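PDB 2D28: type II secretion ATPase XpsE from Xanthomonas campestris, which belongs to the ATPase family of type II secretion systems and is represented here by its N-terminal domain. Local coordinates for residues E7-E12 with A59-L64; P65-R70 with D107-D112. The protein carries 1 engineered substitution. One frame throughout, in Å; residues are numbered along the deposited sequence.

Contact 1 of 2, residues E7-E12 with A59-L64; sequences ETRIVE and AEVLGL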
ATOM      1  N   GLU A   7      -7.067   8.147  -5.183  1.00 19.12           N
ATOM      2  CA  GLU A   7      -7.404   8.566  -3.814  1.00 20.57           C
ATOM      3  C   GLU A   7      -8.851   9.057  -3.623  1.00 20.36           C
ATOM      4  O   GLU A   7      -9.512   8.678  -2.637  1.00 21.33           O
ATOM      5  CB  GLU A   7      -6.426   9.656  -3.320  1.00 22.09           C
ATOM      6  CG  GLU A   7      -6.711  10.098  -1.903  1.00 26.84           C
ATOM      7  CD  GLU A   7      -5.946  11.370  -1.536  1.00 35.90           C
ATOM      8  OE1 GLU A   7      -4.737  11.214  -1.260  1.00 41.57           O
ATOM      9  OE2 GLU A   7      -6.569  12.477  -1.540  1.00 39.70           O
ATOM     10  N   THR A   8      -9.329   9.897  -4.537  1.00 19.16           N
ATOM     11  CA  THR A   8     -10.703  10.382  -4.517  1.00 20.88           C
ATOM     12  C   THR A   8     -11.737   9.238  -4.654  1.00 18.83           C
ATOM     13  O   THR A   8     -12.729   9.224  -3.945  1.00 18.00           O
ATOM     14  CB  THR A   8     -10.896  11.405  -5.613  1.00 22.83           C
ATOM     15  OG1 THR A   8     -10.082  12.553  -5.333  1.00 28.04           O
ATOM     16  CG2 THR A   8     -12.338  11.976  -5.659  1.00 25.76           C
ATOM     17  N   ARG A   9     -11.444   8.255  -5.499  1.00 15.39           N
ATOM     18  CA  ARG A   9     -12.392   7.183  -5.752  1.00 15.00           C
ATOM     19  C   ARG A   9     -12.390   6.298  -4.525  1.00 13.49           C
ATOM     20  O   ARG A   9     -13.391   5.682  -4.181  1.00 13.51           O
ATOM     21  CB  ARG A   9     -11.958   6.389  -7.000  1.00 13.84           C
ATOM     22  CG  ARG A   9     -12.150   7.148  -8.326  1.00 17.64           C
ATOM     23  CD  ARG A   9     -12.652   6.125  -9.453  1.00 26.34           C
ATOM     24  NE  ARG A   9     -11.447   5.624  -9.886  1.00 18.03           N
ATOM     25  CZ  ARG A   9     -10.999   4.438 -10.229  1.00 17.81           C
ATOM     26  NH1 ARG A   9     -11.643   3.309 -10.512  1.00 11.86           N
ATOM     27  NH2 ARG A   9      -9.701   4.485 -10.380  1.00 12.18           N
ATOM     28  N   ILE A  10     -11.233   6.160  -3.887  1.00 13.77           N
ATOM     29  CA  ILE A  10     -11.109   5.339  -2.671  1.00 12.92           C
ATOM     30  C   ILE A  10     -11.884   6.012  -1.485  1.00 14.07           C
ATOM     31  O   ILE A  10     -12.619   5.345  -0.770  1.00 14.20           O
ATOM     32  CB  ILE A  10      -9.625   5.050  -2.303  1.00 13.32           C
ATOM     33  CG1 ILE A  10      -9.040   4.090  -3.315  1.00 15.66           C
ATOM     34  CG2 ILE A  10      -9.527   4.427  -0.946  1.00 15.32           C
ATOM     35  CD1 ILE A  10      -7.537   3.980  -3.392  1.00 17.32           C
ATOM     36  N   VAL A  11     -11.668   7.282  -1.275  1.00 15.52           N
ATOM     37  CA  VAL A  11     -12.453   8.016  -0.304  1.00 17.21           C
ATOM     38  C   VAL A  11     -13.954   7.892  -0.565  1.00 17.23           C
ATOM     39  O   VAL A  11     -14.722   7.638   0.345  1.00 16.44           O
ATOM     40  CB  VAL A  11     -12.054   9.507  -0.266  1.00 17.57           C
ATOM     41  CG1 VAL A  11     -13.008  10.301   0.646  1.00 20.09           C
ATOM     42  CG2 VAL A  11     -10.672   9.647   0.270  1.00 20.14           C
ATOM     43  N   GLU A  12     -14.393   8.048  -1.826  1.00 18.10           N
ATOM     44  CA  GLU A  12     -15.793   7.918  -2.138  1.00 17.82           C
ATOM     45  C   GLU A  12     -16.329   6.505  -1.821  1.00 16.30           C
ATOM     46  O   GLU A  12     -17.420   6.331  -1.315  1.00 12.34           O
ATOM     47  CB  GLU A  12     -16.012   8.229  -3.629  1.00 20.78           C
ATOM     48  CG  GLU A  12     -17.320   7.631  -4.129  1.00 23.50           C
ATOM     49  CD  GLU A  12     -17.460   7.665  -5.647  1.00 31.85           C
ATOM     50  OE1 GLU A  12     -16.892   6.767  -6.352  1.00 32.54           O
ATOM     51  OE2 GLU A  12     -18.133   8.607  -6.130  1.00 30.85           O
ATOM     52  N   ALA A  59      -7.990  -2.123  -2.871  1.00 14.39           N
ATOM     53  CA  ALA A  59      -8.063  -3.272  -3.744  1.00 15.46           C
ATOM     54  C   ALA A  59      -9.285  -3.263  -4.646  1.00 15.56           C
ATOM     55  O   ALA A  59      -9.155  -3.528  -5.831  1.00 14.85           O
ATOM     56  CB  ALA A  59      -8.033  -4.528  -2.939  1.00 17.43           C
ATOM     57  N   GLU A  60     -10.446  -2.879  -4.118  1.00 16.12           N
ATOM     58  CA  GLU A  60     -11.642  -2.757  -4.926  1.00 16.44           C
ATOM     59  C   GLU A  60     -11.465  -1.747  -5.968  1.00 15.11           C
ATOM     60  O   GLU A  60     -11.909  -1.952  -7.055  1.00 17.09           O
ATOM     61  CB  GLU A  60     -12.892  -2.295  -4.160  1.00 16.93           C
ATOM     62  CG  GLU A  60     -13.443  -3.274  -3.178  1.00 19.03           C
ATOM     63  CD  GLU A  60     -14.450  -2.630  -2.179  1.00 21.59           C
ATOM     64  OE1 GLU A  60     -14.622  -1.369  -2.043  1.00 21.08           O
ATOM     65  OE2 GLU A  60     -15.131  -3.421  -1.552  1.00 19.45           O
ATOM     66  N   VAL A  61     -10.940  -0.583  -5.641  1.00 13.60           N
ATOM     67  CA  VAL A  61     -10.989   0.496  -6.599  1.00 13.42           C
ATOM     68  C   VAL A  61     -10.016   0.234  -7.702  1.00 13.41           C
ATOM     69  O   VAL A  61     -10.271   0.592  -8.894  1.00 14.65           O
ATOM     70  CB  VAL A  61     -10.737   1.885  -5.967  1.00 13.10           C
ATOM     71  CG1 VAL A  61     -10.441   2.891  -6.998  1.00 11.87           C
ATOM     72  CG2 VAL A  61     -11.956   2.295  -5.116  1.00 17.75           C
ATOM     73  N   LEU A  62      -8.899  -0.390  -7.348  1.00 12.27           N
ATOM     74  CA  LEU A  62      -7.813  -0.558  -8.309  1.00 11.78           C
ATOM     75  C   LEU A  62      -7.835  -1.955  -8.959  1.00 11.53           C
ATOM     76  O   LEU A  62      -7.056  -2.215  -9.870  1.00 11.04           O
ATOM     77  CB  LEU A  62      -6.456  -0.243  -7.668  1.00 11.36           C
ATOM     78  CG  LEU A  62      -6.165   1.215  -7.327  1.00 14.56           C
ATOM     79  CD1 LEU A  62      -4.878   1.253  -6.478  1.00 13.37           C
ATOM     80  CD2 LEU A  62      -6.031   2.117  -8.577  1.00 16.76           C
ATOM     81  N   GLY A  63      -8.729  -2.844  -8.521  1.00 11.27           N
ATOM     82  CA  GLY A  63      -8.822  -4.173  -9.088  1.00 10.64           C
ATOM     83  C   GLY A  63      -7.637  -5.062  -8.779  1.00  9.77           C
ATOM     84  O   GLY A  63      -7.318  -5.955  -9.523  1.00 10.54           O
ATOM     85  N   LEU A  64      -6.967  -4.806  -7.650  1.00 11.94           N
ATOM     86  CA  LEU A  64      -5.741  -5.496  -7.337  1.00 11.00           C
ATOM     87  C   LEU A  64      -6.049  -6.577  -6.320  1.00 11.94           C
ATOM     88  O   LEU A  64      -6.951  -6.421  -5.474  1.00 11.96           O
ATOM     89  CB  LEU A  64      -4.726  -4.518  -6.699  1.00 10.35           C
ATOM     90  CG  LEU A  64      -4.049  -3.521  -7.659  1.00 11.54           C
ATOM     91  CD1 LEU A  64      -3.363  -2.457  -6.866  1.00 10.78           C
ATOM     92  CD2 LEU A  64      -3.142  -4.160  -8.683  1.00 13.84           C
TER
HETATM   93  O   HOH W   1      -9.193   1.772 -11.132  1.00 20.45           O
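The carbonyl oxygen of Val61 receives a hydrogen bond from water 1, with 2.8 Å between Val61 O and the water oxygen. The same water accepts a hydrogen bond from the guanidinium of Arg9, NH2 lying 2.9 Å from the water oxygen, and it sits at the edge of that group, in its plane. A single solvent molecule thus joins the arginine to the last turn of helix 51-62. The CG1 methyl of Val61 lies over the centre of one guanidinium face, 3.6 Å from Arg9 CZ, so the flat group is met by carbon on that face and by water at its rim. The bends at chi2 and chi3 (-142° and -85°) fold the arginine chain over the valine, and CG1 of Val61 also comes 3.8 Å from Arg9 CB, near the root of the same chain. With chi1 at 165°, Val61 directs CG1 to the arginine, while its CG2 packs on the Arg9 carbonyl oxygen, 3.8 Å from Arg9 O, and on Ile10 CG1 at 3.9 Å; Val61 CB is also beside Ile10 CG1, at 3.8 Å. Val61 thus packs on two consecutive residues of helix 6-16, the partly exposed Arg9 and the buried Ile10. Ile10 also touches Thr57 and Cys58 of helix 51-62 and Leu40 of helix 39-45. Just past Val61, Gly63 leaves helical geometry with positive phi, and the chain turns away to Leu64. The arrangement is a helix-helix contact within the helical N-terminal part of this fragment, its apolar centre bordered by a water-bridged arginine at the C-terminal end of helix 51-62.

Contact 2 of 2, residues P65-R70 with D107-D112; sequences PLVDAR and DLWIAD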
ATOM      1  N   PRO A  65      -5.235  -7.614  -6.335  1.00 11.59           N
ATOM      2  CA  PRO A  65      -5.373  -8.687  -5.354  1.00 12.74           C
ATOM      3  C   PRO A  65      -4.936  -8.248  -3.961  1.00 11.35           C
ATOM      4  O   PRO A  65      -4.110  -7.382  -3.792  1.00  9.75           O
ATOM      5  CB  PRO A  65      -4.442  -9.770  -5.892  1.00 11.46           C
ATOM      6  CG  PRO A  65      -3.331  -8.957  -6.557  1.00 12.97           C
ATOM      7  CD  PRO A  65      -4.094  -7.856  -7.235  1.00 12.23           C
ATOM      8  N   LEU A  66      -5.499  -8.917  -2.979  1.00 11.30           N
ATOM      9  CA  LEU A  66      -5.212  -8.733  -1.581  1.00 13.11           C
ATOM     10  C   LEU A  66      -4.407  -9.957  -1.105  1.00 14.90           C
ATOM     11  O   LEU A  66      -4.709 -11.083  -1.491  1.00 15.53           O
ATOM     12  CB  LEU A  66      -6.497  -8.633  -0.760  1.00 13.54           C
ATOM     13  CG  LEU A  66      -7.337  -7.388  -0.936  1.00 18.29           C
ATOM     14  CD1 LEU A  66      -8.789  -7.623  -0.584  1.00 21.94           C
ATOM     15  CD2 LEU A  66      -6.791  -6.286  -0.104  1.00 20.99           C
ATOM     16  N   VAL A  67      -3.337  -9.702  -0.333  1.00 14.36           N
ATOM     17  CA  VAL A  67      -2.446 -10.745   0.154  1.00 13.18           C
ATOM     18  C   VAL A  67      -2.299 -10.528   1.655  1.00 14.24           C
ATOM     19  O   VAL A  67      -2.256  -9.397   2.155  1.00 12.45           O
ATOM     20  CB  VAL A  67      -1.082 -10.745  -0.562  1.00 12.59           C
ATOM     21  CG1 VAL A  67       0.018 -11.473   0.262  1.00 15.61           C
ATOM     22  CG2 VAL A  67      -1.197 -11.295  -1.944  1.00 14.62           C
ATOM     23  N   ASP A  68      -2.278 -11.630   2.390  1.00 16.24           N
ATOM     24  CA  ASP A  68      -2.150 -11.543   3.823  1.00 18.02           C
ATOM     25  C   ASP A  68      -0.974 -12.325   4.301  1.00 20.09           C
ATOM     26  O   ASP A  68      -0.380 -13.083   3.543  1.00 17.61           O
ATOM     27  CB  ASP A  68      -3.430 -11.930   4.526  1.00 18.42           C
ATOM     28  CG  ASP A  68      -3.830 -13.361   4.289  1.00 18.00           C
ATOM     29  OD1 ASP A  68      -3.129 -14.284   4.705  1.00 19.46           O
ATOM     30  OD2 ASP A  68      -4.808 -13.629   3.630  1.00 18.80           O
ATOM     31  N   ALA A  69      -0.709 -12.096   5.588  1.00 22.90           N
ATOM     32  CA  ALA A  69       0.440 -12.562   6.303  1.00 24.15           C
ATOM     33  C   ALA A  69       0.558 -14.095   6.402  1.00 23.77           C
ATOM     34  O   ALA A  69       1.677 -14.651   6.500  1.00 25.32           O
ATOM     35  CB  ALA A  69       0.411 -11.874   7.723  1.00 24.94           C
ATOM     36  N   ARG A  70      -0.571 -14.804   6.292  1.00 23.92           N
ATOM     37  CA  ARG A  70      -0.539 -16.276   6.222  1.00 22.01           C
ATOM     38  C   ARG A  70       0.212 -16.688   5.004  1.00 22.91           C
ATOM     39  O   ARG A  70       0.743 -17.793   4.948  1.00 20.29           O
ATOM     40  CB  ARG A  70      -1.954 -16.893   6.082  1.00 21.38           C
ATOM     41  CG  ARG A  70      -2.919 -16.542   7.157  1.00 18.36           C
ATOM     42  CD  ARG A  70      -4.331 -16.987   6.909  1.00 19.26           C
ATOM     43  NE  ARG A  70      -4.832 -16.350   5.679  1.00 18.82           N
ATOM     44  CZ  ARG A  70      -5.854 -16.806   4.959  1.00 21.64           C
ATOM     45  NH1 ARG A  70      -6.618 -17.814   5.390  1.00 18.57           N
ATOM     46  NH2 ARG A  70      -6.177 -16.203   3.818  1.00 21.54           N
ATOM     47  N   ASP A 107       6.898  -9.353  -7.462  1.00 12.25           N
ATOM     48  CA  ASP A 107       5.757  -9.271  -6.621  1.00 13.64           C
ATOM     49  C   ASP A 107       6.028  -8.251  -5.509  1.00 13.74           C
ATOM     50  O   ASP A 107       6.990  -8.412  -4.731  1.00 15.79           O
ATOM     51  CB  ASP A 107       5.337 -10.586  -6.034  1.00 12.03           C
ATOM     52  CG  ASP A 107       4.890 -11.580  -7.059  1.00 16.88           C
ATOM     53  OD1 ASP A 107       3.967 -11.292  -7.860  1.00 12.00           O
ATOM     54  OD2 ASP A 107       5.427 -12.693  -7.163  1.00 16.64           O
ATOM     55  N   LEU A 108       5.211  -7.204  -5.449  1.00 11.79           N
ATOM     56  CA  LEU A 108       5.375  -6.167  -4.440  1.00 11.79           C
ATOM     57  C   LEU A 108       4.125  -6.039  -3.628  1.00 12.45           C
ATOM     58  O   LEU A 108       3.055  -5.664  -4.136  1.00 11.52           O
ATOM     59  CB  LEU A 108       5.712  -4.841  -5.124  1.00 10.81           C
ATOM     60  CG  LEU A 108       6.086  -3.684  -4.205  1.00 10.09           C
ATOM     61  CD1 LEU A 108       7.503  -3.940  -3.756  1.00 12.41           C
ATOM     62  CD2 LEU A 108       5.966  -2.278  -4.837  1.00 14.20           C
ATOM     63  N   TRP A 109       4.274  -6.277  -2.343  1.00 11.02           N
ATOM     64  CA  TRP A 109       3.235  -6.076  -1.378  1.00  9.97           C
ATOM     65  C   TRP A 109       3.208  -4.589  -0.995  1.00 11.81           C
ATOM     66  O   TRP A 109       4.242  -4.038  -0.527  1.00 11.11           O
ATOM     67  CB  TRP A 109       3.575  -6.943  -0.175  1.00 10.18           C
ATOM     68  CG  TRP A 109       2.473  -7.430   0.647  1.00 14.11           C
ATOM     69  CD1 TRP A 109       1.111  -7.395   0.342  1.00 17.48           C
ATOM     70  CD2 TRP A 109       2.559  -8.033   1.947  1.00 15.12           C
ATOM     71  NE1 TRP A 109       0.399  -7.949   1.363  1.00 14.60           N
ATOM     72  CE2 TRP A 109       1.258  -8.341   2.356  1.00 16.01           C
ATOM     73  CE3 TRP A 109       3.602  -8.258   2.850  1.00 18.61           C
ATOM     74  CZ2 TRP A 109       0.975  -8.909   3.599  1.00 17.91           C
ATOM     75  CZ3 TRP A 109       3.310  -8.853   4.070  1.00 20.03           C
ATOM     76  CH2 TRP A 109       2.007  -9.140   4.437  1.00 17.42           C
ATOM     77  N   ILE A 110       2.046  -3.939  -1.109  1.00  9.98           N
ATOM     78  CA  ILE A 110       2.022  -2.490  -0.993  1.00 10.87           C
ATOM     79  C   ILE A 110       0.827  -2.034  -0.198  1.00  9.45           C
ATOM     80  O   ILE A 110      -0.325  -2.582  -0.400  1.00  9.38           O
ATOM     81  CB  ILE A 110       2.086  -1.869  -2.456  1.00 10.58           C
ATOM     82  CG1 ILE A 110       2.126  -0.368  -2.445  1.00 12.16           C
ATOM     83  CG2 ILE A 110       0.893  -2.384  -3.288  1.00 12.69           C
ATOM     84  CD1 ILE A 110       2.566   0.256  -3.703  1.00 12.15           C
ATOM     85  N   ALA A 111       1.052  -1.104   0.730  1.00  8.40           N
ATOM     86  CA  ALA A 111      -0.048  -0.544   1.551  1.00  9.46           C
ATOM     87  C   ALA A 111      -0.904   0.485   0.849  1.00  9.96           C
ATOM     88  O   ALA A 111      -2.164   0.529   1.051  1.00 10.14           O
ATOM     89  CB  ALA A 111       0.450  -0.005   2.927  1.00 10.10           C
ATOM     90  N   ASP A 112      -0.225   1.298   0.032  1.00 10.29           N
ATOM     91  CA  ASP A 112      -0.803   2.458  -0.612  1.00 10.97           C
ATOM     92  C   ASP A 112      -0.651   2.387  -2.130  1.00 10.83           C
ATOM     93  O   ASP A 112       0.071   3.160  -2.734  1.00 11.56           O
ATOM     94  CB  ASP A 112      -0.213   3.740  -0.057  1.00 11.32           C
ATOM     95  CG  ASP A 112      -0.410   3.896   1.446  1.00 15.72           C
ATOM     96  OD1 ASP A 112      -1.486   3.518   2.007  1.00 14.46           O
ATOM     97  OD2 ASP A 112       0.468   4.422   2.142  1.00 15.33           O
TER
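The two backbones stay well separated, Val67 and Trp109 being the nearest pair with their CA atoms 7.5 Å apart, and the indole of Trp109 spans the gap from the strand to the extended chain. Its NE1 donates a hydrogen bond to the carbonyl oxygen of Val67, 3.1 Å from NE1 to O. The bond is bent, with an N-H...O angle of 143°. Val67 O lies close to the plane of the indole, but the donor stands well above the carbonyl plane, 61° out of it, and so meets the oxygen off its lone-pair directions. With CG anti to the backbone N (chi1 -152°), Trp109 extends its ring from the strand toward residues 67-69. Val67 uses its side chain as well as its carbonyl: CG1 sits over one face of the indole in a CH-pi contact, 4.1 Å from the centroid of the five-membered ring and offset toward the rim, while Val67 CB approaches Trp109 NE1 at 3.7 Å. One residue thus holds the indole both by its polar N-H and over its pi surface. The six-membered ring reaches further along the chain, where Trp109 CZ2 lies 4.0 Å from Asp68 C. At the outer end, Arg70 grips the Asp68 carboxylate side-on in a salt bridge, NE to OD1 at 2.8 Å and NH2 to OD2 at 2.9 Å, which spans the start of the 3-10 segment 69-70. Around the indole, Ile140 and Leu143 of helix 137-147, Val99 of strand 96-102 and Leu72 also make contact. Pro65 and Val67 are hydrogen-bonded through their backbones to Val134, so the start of 65-70 runs beside the end of strand 130-134, while Trp109 projects from the middle strand, 105-110, of the three-stranded mixed sheet.

How the contacts relate
The two contacts follow one another along the chain: contact 1 closes at Leu64 and contact 2 opens at Pro65, so the connection between them is direct. Their centres are about 15 Å apart. Contact 1 joins helix 6-16 to helix 51-62 on the all-helical side, whereas contact 2 lies in the part built from the three-stranded sheet and its helices. They meet where Ala59 CB packs against Leu66 CD2 at 3.6 Å. Strand 130-134 is common to both surroundings, its Val134 touching Ala59 and Leu64 and bonding to Pro65 and Val67. The chain leaving helix 51-62 therefore couples the N-terminal helices to the sheet-containing part.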